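Local structure of ferric vibriobactin ABC transporter, periplasmic ferric vibriobactin-binding protein (Vibrio cholerae, 3R5T) at residues F9-G14 against P112-D117; P23-S28 against Y83-D88; A227-L232 against R257-G262. The protein binds ferric vibriobactin in the periplasm of Vibrio cholerae and probably delivers it to an ABC transporter for uptake of the iron. All blocks are in the same frame, centred on the assembly; numbering follows the deposited sequence.

Interaction 1: residues F9-G14 against P112-D117; sequences FQNADG and PTILVD. With EDO (1,2-ethanediol), chain E; MOH (methanol), chain D.
Asn11 and Ala12 meet both backbone polar groups of Leu115. The backbone N of Leu115 donates to Asn11 OD1 at 2.9 Å, reaching the side-chain amide from above its plane, while Leu115 O accepts from Ala12 N, again at 2.9 Å. Asn11 OD1 also lies 3.2 Å from Ile114 CA. Beside this polar pair the Phe9 ring rests on Ile114. The terminal CD1 of the isoleucine sits over one face, 4.1 Å from the ring centroid and 14° off its normal, a CH-pi contact, and CG2 comes within 3.6 Å of Phe9 CD2. Val116 CG1 closes on the ring from its edge, 3.8 Å from CZ. Phe9 CG stands anti to the backbone N (chi1 -178°), on the side of strand 113-116. At the other end, Leu115 CD2 packs 3.5 Å from Asp13 CG, the two side chains crossing at about a right angle.

A type I turn from Asn11 to Gly14 shapes residues 11-14, and positive phi at Gly14 suits glycine. Asn11 ND2 is hydrogen-bonded to Ser15 OG and Thr17 OG1, which fixes the amide so that OD1 faces Leu115, and Ser15 OG also binds Asp13 OD1. A methanol, probably from the crystallisation liquor, accepts from Asp117 N and touches Ala12 CB.

The N-terminal hairpin of strands 7-10 and 16-19 thus lies across strand 113-116, an outermost strand of the five-stranded parallel sheet. Strand 89-93 pairs with the other side of 113-116, and Gln129 and Ala133 of helix 123-134 pack against the Phe9 ring.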
loop_
_atom_site.group_PDB
_atom_site.type_symbol
_atom_site.label_atom_id
_atom_site.label_comp_id
_atom_site.label_asym_id
_atom_site.label_seq_id
_atom_site.Cartn_x
_atom_site.Cartn_y
_atom_site.Cartn_z
ATOM N N PHE A 9 -17.066 9.030 -12.809
ATOM C CA PHE A 9 -16.101 8.766 -11.757
ATOM C C PHE A 9 -15.420 10.076 -11.376
ATOM O O PHE A 9 -14.938 10.814 -12.257
ATOM C CB PHE A 9 -15.054 7.752 -12.248
ATOM C CG PHE A 9 -14.038 7.380 -11.203
ATOM C CD1 PHE A 9 -14.294 6.346 -10.311
ATOM C CD2 PHE A 9 -12.838 8.079 -11.099
ATOM C CE1 PHE A 9 -13.354 6.002 -9.341
ATOM C CE2 PHE A 9 -11.908 7.747 -10.129
ATOM C CZ PHE A 9 -12.171 6.708 -9.239
ATOM N N GLN A 10 -15.361 10.356 -10.078
ATOM C CA GLN A 10 -14.677 11.538 -9.578
ATOM C C GLN A 10 -13.201 11.258 -9.330
ATOM O O GLN A 10 -12.834 10.449 -8.471
ATOM C CB GLN A 10 -15.357 12.056 -8.306
ATOM C CG GLN A 10 -16.776 12.583 -8.548
ATOM C CD GLN A 10 -17.469 13.014 -7.270
ATOM O OE1 GLN A 10 -17.352 12.356 -6.235
ATOM N NE2 GLN A 10 -18.206 14.120 -7.338
ATOM N N ASN A 11 -12.355 11.921 -10.122
ATOM C CA ASN A 11 -10.901 11.764 -10.044
ATOM C C ASN A 11 -10.295 12.563 -8.902
ATOM O O ASN A 11 -10.888 13.535 -8.426
ATOM C CB ASN A 11 -10.264 12.191 -11.368
ATOM C CG ASN A 11 -10.697 11.321 -12.528
ATOM O OD1 ASN A 11 -10.631 10.094 -12.454
ATOM N ND2 ASN A 11 -11.159 11.946 -13.599
ATOM N N ALA A 12 -9.106 12.156 -8.459
ATOM C CA ALA A 12 -8.469 12.784 -7.305
ATOM C C ALA A 12 -8.083 14.238 -7.538
ATOM O O ALA A 12 -7.794 14.946 -6.580
ATOM C CB ALA A 12 -7.249 11.978 -6.847
ATOM N N ASP A 13 -8.056 14.680 -8.795
ATOM C CA ASP A 13 -7.684 16.067 -9.107
ATOM C C ASP A 13 -8.903 16.971 -9.291
ATOM O O ASP A 13 -8.790 18.118 -9.747
ATOM C CB ASP A 13 -6.789 16.128 -10.355
ATOM C CG ASP A 13 -7.493 15.629 -11.595
ATOM O OD1 ASP A 13 -8.608 15.082 -11.467
ATOM O OD2 ASP A 13 -6.929 15.771 -12.699
ATOM N N GLY A 14 -10.070 16.444 -8.940
ATOM C CA GLY A 14 -11.310 17.193 -9.055
ATOM C C GLY A 14 -11.989 17.046 -10.402
ATOM O O GLY A 14 -13.151 17.419 -10.554
ATOM N N PRO A 112 -11.130 5.698 -21.547
ATOM C CA PRO A 112 -11.486 6.409 -20.315
ATOM C C PRO A 112 -10.392 6.216 -19.275
ATOM O O PRO A 112 -10.001 5.084 -18.983
ATOM C CB PRO A 112 -12.776 5.715 -19.872
ATOM C CG PRO A 112 -13.404 5.257 -21.178
ATOM C CD PRO A 112 -12.225 4.832 -22.031
ATOM N N THR A 113 -9.896 7.317 -18.729
ATOM C CA THR A 113 -8.757 7.293 -17.815
ATOM C C THR A 113 -9.153 7.909 -16.477
ATOM O O THR A 113 -9.693 9.013 -16.436
ATOM C CB THR A 113 -7.566 8.046 -18.454
ATOM O OG1 THR A 113 -7.198 7.371 -19.656
ATOM C CG2 THR A 113 -6.354 8.082 -17.533
ATOM N N ILE A 114 -8.899 7.176 -15.396
ATOM C CA ILE A 114 -9.234 7.642 -14.050
ATOM C C ILE A 114 -7.990 7.810 -13.177
ATOM O O ILE A 114 -6.951 7.178 -13.415
ATOM C CB ILE A 114 -10.279 6.730 -13.363
ATOM C CG1 ILE A 114 -9.714 5.314 -13.102
ATOM C CG2 ILE A 114 -11.581 6.732 -14.181
ATOM C CD1 ILE A 114 -10.614 4.467 -12.172
ATOM N N LEU A 115 -8.116 8.675 -12.175
ATOM C CA LEU A 115 -6.995 9.083 -11.333
ATOM C C LEU A 115 -7.383 8.931 -9.856
ATOM O O LEU A 115 -8.363 9.533 -9.393
ATOM C CB LEU A 115 -6.653 10.540 -11.655
ATOM C CG LEU A 115 -5.604 11.274 -10.830
ATOM C CD1 LEU A 115 -4.242 10.613 -10.977
ATOM C CD2 LEU A 115 -5.539 12.742 -11.214
ATOM N N VAL A 116 -6.599 8.123 -9.134
ATOM C CA VAL A 116 -6.839 7.807 -7.731
ATOM C C VAL A 116 -5.577 8.081 -6.921
ATOM O O VAL A 116 -4.457 8.023 -7.432
ATOM C CB VAL A 116 -7.279 6.326 -7.540
ATOM C CG1 VAL A 116 -8.604 6.078 -8.257
ATOM C CG2 VAL A 116 -6.194 5.358 -8.039
ATOM N N ASP A 117 -5.764 8.418 -5.652
ATOM C CA ASP A 117 -4.646 8.641 -4.751
ATOM C C ASP A 117 -4.659 7.548 -3.698
ATOM O O ASP A 117 -5.584 7.470 -2.880
ATOM C CB ASP A 117 -4.759 10.019 -4.109
ATOM C CG ASP A 117 -3.528 10.389 -3.293
ATOM O OD1 ASP A 117 -2.624 9.537 -3.135
ATOM O OD2 ASP A 117 -3.486 11.541 -2.816
HETATM C C1 EDO E . -17.536 6.699 -8.329
HETATM O O1 EDO E . -17.979 6.525 -9.688
HETATM C C2 EDO E . -16.555 7.870 -8.233
HETATM O O2 EDO E . -17.238 9.119 -8.371
HETATM C C MOH D . -8.543 9.830 -4.839
HETATM O O MOH D . -8.375 8.421 -4.711
#

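Interaction 2: residues P23-S28 against Y83-D88; sequences PKRILS and YVEQPD
Asp88 reaches across to the backbone of Lys24 and Arg25 with both carboxylate oxygens. OD2 accepts from Lys24 N through its syn lone pair, 2.8 Å away and almost straight at 170°, whereas OD1 takes Arg25 N, also at 2.8 Å, from above the carboxylate plane. The side chain can do this because CG stands between its own backbone N and carbonyl carbon (chi1 56°), a crowded position. Asp88 N in turn donates to Arg25 O, so this aspartate and arginine are joined by backbone as well as side chain.

The arginine side chain is bent at chi2 and chi3, which turns NE back toward the chain leaving the helix; NH2 then donates to Glu85 O at 2.7 Å, with the carbonyl near the guanidinium plane. NE gives its hydrogen to a water that donates to Gln86 O, so the guanidinium grips two successive carbonyls, one directly and one through solvent. Its charge is also met by Glu85 OE2 in a long salt bridge of 3.8 Å, while OE1 pairs with Lys69.

Farther along the strand the contact is apolar: Leu27 CB rests 3.7 Å from Pro87 CB, Leu27 CD1 lies against Glu85 CB, and the leucine and glutamate side chains cross at about a right angle.

Gln86, with positive phi, turns the chain out of helix 79-85, and Pro87 and Asp88 lead it into strand 89-93, alongside strand 26-28. Such a helix-to-strand turn, at the N-terminal ends of neighbouring inner strands of a parallel sheet, belongs to the alpha/beta architecture of the periplasmic binding protein family.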
loop_
_atom_site.group_PDB
_atom_site.type_symbol
_atom_site.label_atom_id
_atom_site.label_comp_id
_atom_site.label_asym_id
_atom_site.label_seq_id
_atom_site.Cartn_x
_atom_site.Cartn_y
_atom_site.Cartn_z
ATOM N N PRO A 23 -16.137 -1.630 -17.467
ATOM C CA PRO A 23 -14.810 -2.027 -17.936
ATOM C C PRO A 23 -14.588 -3.539 -17.918
ATOM O O PRO A 23 -14.877 -4.218 -16.927
ATOM C CB PRO A 23 -13.876 -1.352 -16.931
ATOM C CG PRO A 23 -14.631 -0.143 -16.492
ATOM C CD PRO A 23 -16.072 -0.585 -16.429
ATOM N N LYS A 24 -14.062 -4.056 -19.025
ATOM C CA LYS A 24 -13.704 -5.467 -19.106
ATOM C C LYS A 24 -12.212 -5.682 -19.436
ATOM O O LYS A 24 -11.709 -6.805 -19.375
ATOM C CB LYS A 24 -14.587 -6.169 -20.148
ATOM C CG LYS A 24 -16.084 -6.115 -19.806
ATOM C CD LYS A 24 -16.364 -6.868 -18.509
ATOM C CE LYS A 24 -17.765 -6.583 -17.934
ATOM N NZ LYS A 24 -18.862 -6.918 -18.882
ATOM N N ARG A 25 -11.501 -4.608 -19.775
ATOM C CA ARG A 25 -10.095 -4.721 -20.158
ATOM C C ARG A 25 -9.355 -3.571 -19.513
ATOM O O ARG A 25 -9.117 -2.543 -20.146
ATOM C CB ARG A 25 -9.915 -4.672 -21.688
ATOM C CG ARG A 25 -10.597 -5.803 -22.444
ATOM C CD ARG A 25 -9.631 -6.940 -22.768
ATOM N NE ARG A 25 -8.415 -6.513 -23.472
ATOM C CZ ARG A 25 -7.294 -7.226 -23.483
ATOM N NH1 ARG A 25 -7.260 -8.394 -22.861
ATOM N NH2 ARG A 25 -6.213 -6.786 -24.124
ATOM N N ILE A 26 -9.018 -3.737 -18.241
ATOM C CA ILE A 26 -8.457 -2.640 -17.458
ATOM C C ILE A 26 -6.928 -2.650 -17.523
ATOM O O ILE A 26 -6.309 -3.688 -17.327
ATOM C CB ILE A 26 -8.885 -2.737 -15.976
ATOM C CG1 ILE A 26 -10.415 -2.776 -15.843
ATOM C CG2 ILE A 26 -8.285 -1.596 -15.174
ATOM C CD1 ILE A 26 -10.911 -3.318 -14.511
ATOM N N LEU A 27 -6.346 -1.482 -17.780
ATOM C CA LEU A 27 -4.890 -1.323 -17.851
ATOM C C LEU A 27 -4.434 -0.426 -16.708
ATOM O O LEU A 27 -4.885 0.716 -16.582
ATOM C CB LEU A 27 -4.473 -0.710 -19.203
ATOM C CG LEU A 27 -2.968 -0.684 -19.483
ATOM C CD1 LEU A 27 -2.690 -0.887 -20.954
ATOM C CD2 LEU A 27 -2.383 0.605 -18.975
ATOM N N SER A 28 -3.545 -0.944 -15.867
ATOM C CA SER A 28 -3.052 -0.141 -14.760
ATOM C C SER A 28 -1.708 0.478 -15.073
ATOM O O SER A 28 -0.772 -0.227 -15.489
ATOM C CB SER A 28 -2.920 -0.981 -13.495
ATOM O OG SER A 28 -2.324 -0.196 -12.479
ATOM N N TYR A 83 -2.092 1.337 -26.678
ATOM C CA TYR A 83 -2.926 1.171 -27.868
ATOM C C TYR A 83 -3.117 -0.310 -28.195
ATOM O O TYR A 83 -4.237 -0.759 -28.453
ATOM C CB TYR A 83 -2.321 1.896 -29.082
ATOM C CG TYR A 83 -2.636 3.375 -29.158
ATOM C CD1 TYR A 83 -3.812 3.832 -29.753
ATOM C CD2 TYR A 83 -1.761 4.318 -28.636
ATOM C CE1 TYR A 83 -4.098 5.191 -29.825
ATOM C CE2 TYR A 83 -2.037 5.669 -28.696
ATOM C CZ TYR A 83 -3.211 6.103 -29.279
ATOM O OH TYR A 83 -3.479 7.452 -29.324
ATOM N N VAL A 84 -2.037 -1.082 -28.168
ATOM C CA VAL A 84 -2.136 -2.479 -28.590
ATOM C C VAL A 84 -2.966 -3.321 -27.615
ATOM O O VAL A 84 -3.674 -4.236 -28.028
ATOM C CB VAL A 84 -0.741 -3.112 -28.848
ATOM C CG1 VAL A 84 -0.871 -4.600 -29.130
ATOM C CG2 VAL A 84 -0.030 -2.396 -30.000
ATOM N N GLU A 85 -2.901 -2.997 -26.327
ATOM C CA GLU A 85 -3.699 -3.717 -25.340
ATOM C C GLU A 85 -5.199 -3.442 -25.487
ATOM O O GLU A 85 -6.023 -4.200 -24.965
ATOM C CB GLU A 85 -3.233 -3.386 -23.922
ATOM C CG GLU A 85 -1.857 -3.943 -23.578
ATOM C CD GLU A 85 -1.779 -5.449 -23.737
ATOM O OE1 GLU A 85 -0.904 -5.927 -24.495
ATOM O OE2 GLU A 85 -2.602 -6.160 -23.128
ATOM N N GLN A 86 -5.546 -2.366 -26.191
ATOM C CA GLN A 86 -6.945 -1.952 -26.375
ATOM C C GLN A 86 -7.765 -1.990 -25.086
ATOM O O GLN A 86 -8.770 -2.707 -24.989
ATOM C CB GLN A 86 -7.638 -2.769 -27.471
ATOM C CG GLN A 86 -7.026 -2.576 -28.854
ATOM C CD GLN A 86 -8.062 -2.270 -29.914
ATOM O OE1 GLN A 86 -8.993 -1.495 -29.683
ATOM N NE2 GLN A 86 -7.900 -2.867 -31.090
ATOM N N PRO A 87 -7.347 -1.206 -24.092
ATOM C CA PRO A 87 -8.066 -1.205 -22.815
ATOM C C PRO A 87 -9.357 -0.406 -22.917
ATOM O O PRO A 87 -9.526 0.412 -23.826
ATOM C CB PRO A 87 -7.084 -0.508 -21.876
ATOM C CG PRO A 87 -6.320 0.422 -22.778
ATOM C CD PRO A 87 -6.196 -0.281 -24.088
ATOM N N ASP A 88 -10.275 -0.643 -21.986
ATOM C CA ASP A 88 -11.464 0.193 -21.867
ATOM C C ASP A 88 -11.506 0.975 -20.552
ATOM O O ASP A 88 -12.483 1.665 -20.250
ATOM C CB ASP A 88 -12.753 -0.611 -22.078
ATOM C CG ASP A 88 -12.888 -1.797 -21.130
ATOM O OD1 ASP A 88 -12.077 -1.936 -20.178
ATOM O OD2 ASP A 88 -13.841 -2.587 -21.344
HETATM O O HOH W 1 -9.400 -5.089 -25.820
#

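Interaction 3: residues A227-L232 against R257-G262; sequences AETTFL and RKQVYG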
loop_
_atom_site.group_PDB
_atom_site.type_symbol
_atom_site.label_atom_id
_atom_site.label_comp_id
_atom_site.label_asym_id
_atom_site.label_seq_id
_atom_site.Cartn_x
_atom_site.Cartn_y
_atom_site.Cartn_z
ATOM N N ALA A 227 7.758 5.990 20.549
ATOM C CA ALA A 227 7.039 4.732 20.716
ATOM C C ALA A 227 7.931 3.602 21.225
ATOM O O ALA A 227 9.130 3.516 20.917
ATOM C CB ALA A 227 6.319 4.325 19.429
ATOM N N GLU A 228 7.307 2.727 22.001
ATOM C CA GLU A 228 7.966 1.597 22.623
ATOM C C GLU A 228 8.224 0.463 21.642
ATOM O O GLU A 228 8.979 -0.461 21.941
ATOM C CB GLU A 228 7.110 1.079 23.779
ATOM C CG GLU A 228 6.908 2.089 24.901
ATOM C CD GLU A 228 5.592 2.870 24.832
ATOM O OE1 GLU A 228 5.055 3.139 23.728
ATOM O OE2 GLU A 228 5.090 3.232 25.921
ATOM N N THR A 229 7.587 0.538 20.476
ATOM C CA THR A 229 7.709 -0.489 19.452
ATOM C C THR A 229 7.904 0.179 18.098
ATOM O O THR A 229 7.303 1.214 17.821
ATOM C CB THR A 229 6.464 -1.400 19.425
ATOM O OG1 THR A 229 6.380 -2.112 20.670
ATOM C CG2 THR A 229 6.534 -2.401 18.274
ATOM N N THR A 230 8.774 -0.394 17.270
ATOM C CA THR A 230 8.991 0.101 15.918
ATOM C C THR A 230 8.825 -1.026 14.912
ATOM O O THR A 230 9.388 -2.104 15.086
ATOM C CB THR A 230 10.416 0.687 15.740
ATOM O OG1 THR A 230 10.542 1.893 16.501
ATOM C CG2 THR A 230 10.708 0.984 14.244
ATOM N N PHE A 231 8.039 -0.773 13.866
ATOM C CA PHE A 231 7.913 -1.700 12.762
ATOM C C PHE A 231 8.600 -1.094 11.544
ATOM O O PHE A 231 8.367 0.078 11.210
ATOM C CB PHE A 231 6.437 -1.959 12.452
ATOM C CG PHE A 231 5.711 -2.725 13.527
ATOM C CD1 PHE A 231 5.842 -4.100 13.601
ATOM C CD2 PHE A 231 4.900 -2.075 14.457
ATOM C CE1 PHE A 231 5.191 -4.820 14.589
ATOM C CE2 PHE A 231 4.233 -2.789 15.438
ATOM C CZ PHE A 231 4.381 -4.162 15.508
ATOM N N LEU A 232 9.416 -1.891 10.858
ATOM C CA LEU A 232 10.143 -1.413 9.680
ATOM C C LEU A 232 9.541 -1.951 8.383
ATOM O O LEU A 232 9.442 -3.166 8.178
ATOM C CB LEU A 232 11.618 -1.819 9.798
ATOM C CG LEU A 232 12.314 -1.053 10.938
ATOM C CD1 LEU A 232 13.497 -1.818 11.474
ATOM C CD2 LEU A 232 12.743 0.341 10.479
ATOM N N ARG A 257 13.937 -1.362 24.529
ATOM C CA ARG A 257 13.084 -2.490 24.889
ATOM C C ARG A 257 13.217 -3.666 23.922
ATOM O O ARG A 257 12.543 -4.687 24.084
ATOM C CB ARG A 257 11.622 -2.056 24.970
ATOM C CG ARG A 257 11.357 -0.944 25.970
ATOM C CD ARG A 257 9.957 -0.372 25.783
ATOM N NE ARG A 257 9.589 0.549 26.856
ATOM C CZ ARG A 257 10.065 1.785 26.974
ATOM N NH1 ARG A 257 10.939 2.248 26.090
ATOM N NH2 ARG A 257 9.673 2.555 27.980
ATOM N N LYS A 258 14.088 -3.522 22.927
ATOM C CA LYS A 258 14.259 -4.549 21.909
ATOM C C LYS A 258 12.894 -4.941 21.348
ATOM O O LYS A 258 12.518 -6.115 21.310
ATOM C CB LYS A 258 15.015 -5.760 22.458
ATOM C CG LYS A 258 16.510 -5.521 22.623
ATOM C CD LYS A 258 17.241 -6.803 22.991
ATOM C CE LYS A 258 18.724 -6.549 23.174
ATOM N NZ LYS A 258 18.972 -5.539 24.241
ATOM N N GLN A 259 12.143 -3.931 20.935
ATOM C CA GLN A 259 10.875 -4.161 20.274
ATOM C C GLN A 259 10.899 -3.494 18.911
ATOM O O GLN A 259 10.085 -2.621 18.597
ATOM C CB GLN A 259 9.710 -3.689 21.152
ATOM C CG GLN A 259 9.465 -4.651 22.326
ATOM C CD GLN A 259 8.569 -4.108 23.433
ATOM O OE1 GLN A 259 8.318 -4.804 24.416
ATOM N NE2 GLN A 259 8.110 -2.874 23.297
ATOM N N VAL A 260 11.875 -3.913 18.104
ATOM C CA VAL A 260 12.006 -3.472 16.726
ATOM C C VAL A 260 11.788 -4.684 15.838
ATOM O O VAL A 260 12.521 -5.670 15.938
ATOM C CB VAL A 260 13.413 -2.926 16.435
ATOM C CG1 VAL A 260 13.527 -2.535 14.969
ATOM C CG2 VAL A 260 13.722 -1.742 17.324
ATOM N N TYR A 261 10.787 -4.599 14.968
ATOM C CA TYR A 261 10.359 -5.737 14.171
ATOM C C TYR A 261 10.265 -5.366 12.699
ATOM O O TYR A 261 9.952 -4.225 12.349
ATOM C CB TYR A 261 8.988 -6.231 14.664
ATOM C CG TYR A 261 8.928 -6.446 16.165
ATOM C CD1 TYR A 261 9.610 -7.501 16.763
ATOM C CD2 TYR A 261 8.209 -5.579 16.983
ATOM C CE1 TYR A 261 9.568 -7.694 18.132
ATOM C CE2 TYR A 261 8.161 -5.764 18.345
ATOM C CZ TYR A 261 8.836 -6.822 18.916
ATOM O OH TYR A 261 8.785 -7.004 20.280
ATOM N N GLY A 262 10.557 -6.324 11.829
ATOM C CA GLY A 262 10.261 -6.124 10.426
ATOM C C GLY A 262 8.789 -6.343 10.159
ATOM O O GLY A 262 8.178 -7.287 10.655
#
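Gln259 and Tyr261 both place CG anti to their carbonyl carbons (chi1 -74° and -50°), and from there each meets the neighbouring chain. The glutamine runs on extended and donates a hydrogen bond from NE2 to Glu228 O at 2.9 Å, from above the plane of that carbonyl. The tyrosine ring receives Thr229 CG2 at its edge, 3.7 Å from CE2, since this methyl stands anti to the threonine N. Phe231 CE1 reaches Tyr261 CD2 at 3.9 Å, the two rings inclined by 40°.

The backbones that carry these side chains pair as parallel strands: Thr230 N binds Gln259 O, Thr230 O accepts from Tyr261 N, and Leu232 N binds Tyr261 O at 2.8 Å. Strands 229-233 and 260-264 are neighbours in the mixed five-stranded sheet of the second lobe, and the chain between them carries helices 237-244 and 253-256, a right-handed beta-alpha-beta crossover as is usual for such sheets.

On the face opposite the aromatic pair, Leu232 CD1 packs 3.6 Å from Val260 CG1, and Phe243 of helix 237-244 touches both residues. Leu282 and Phe286 of helix 272-286 cover the Phe231 and Tyr261 face, Phe286 meeting the tyrosine edge-to-face. Near the start of the strands Glu228 CG lies over one face of the Arg257 guanidinium, 3.7 Å from NE; the carboxylate instead binds Arg164 N through OE1, and Arg257 NH1 bonds to Pro253 O.

In the fold
Interactions 1 and 2 belong to the same five-stranded parallel sheet and touch just before two of its strands, Pro112 CD lying 3.6 Å from Asp88 O; the loop closed by 23-28 and 83-88 is nested within that closed by 9-14 and 112-117. Interaction 3 lies in the other sheet, with its centre about 37 Å and 43 Å from those of interactions 1 and 2, across the centre of the chain. Interactions 1 and 3 are mostly buried, but the first sets a hairpin against the edge of an outermost strand, whereas the third is regular pairing within a sheet. Interaction 2 is partly exposed and relies on charged side chains, backbone groups and a water.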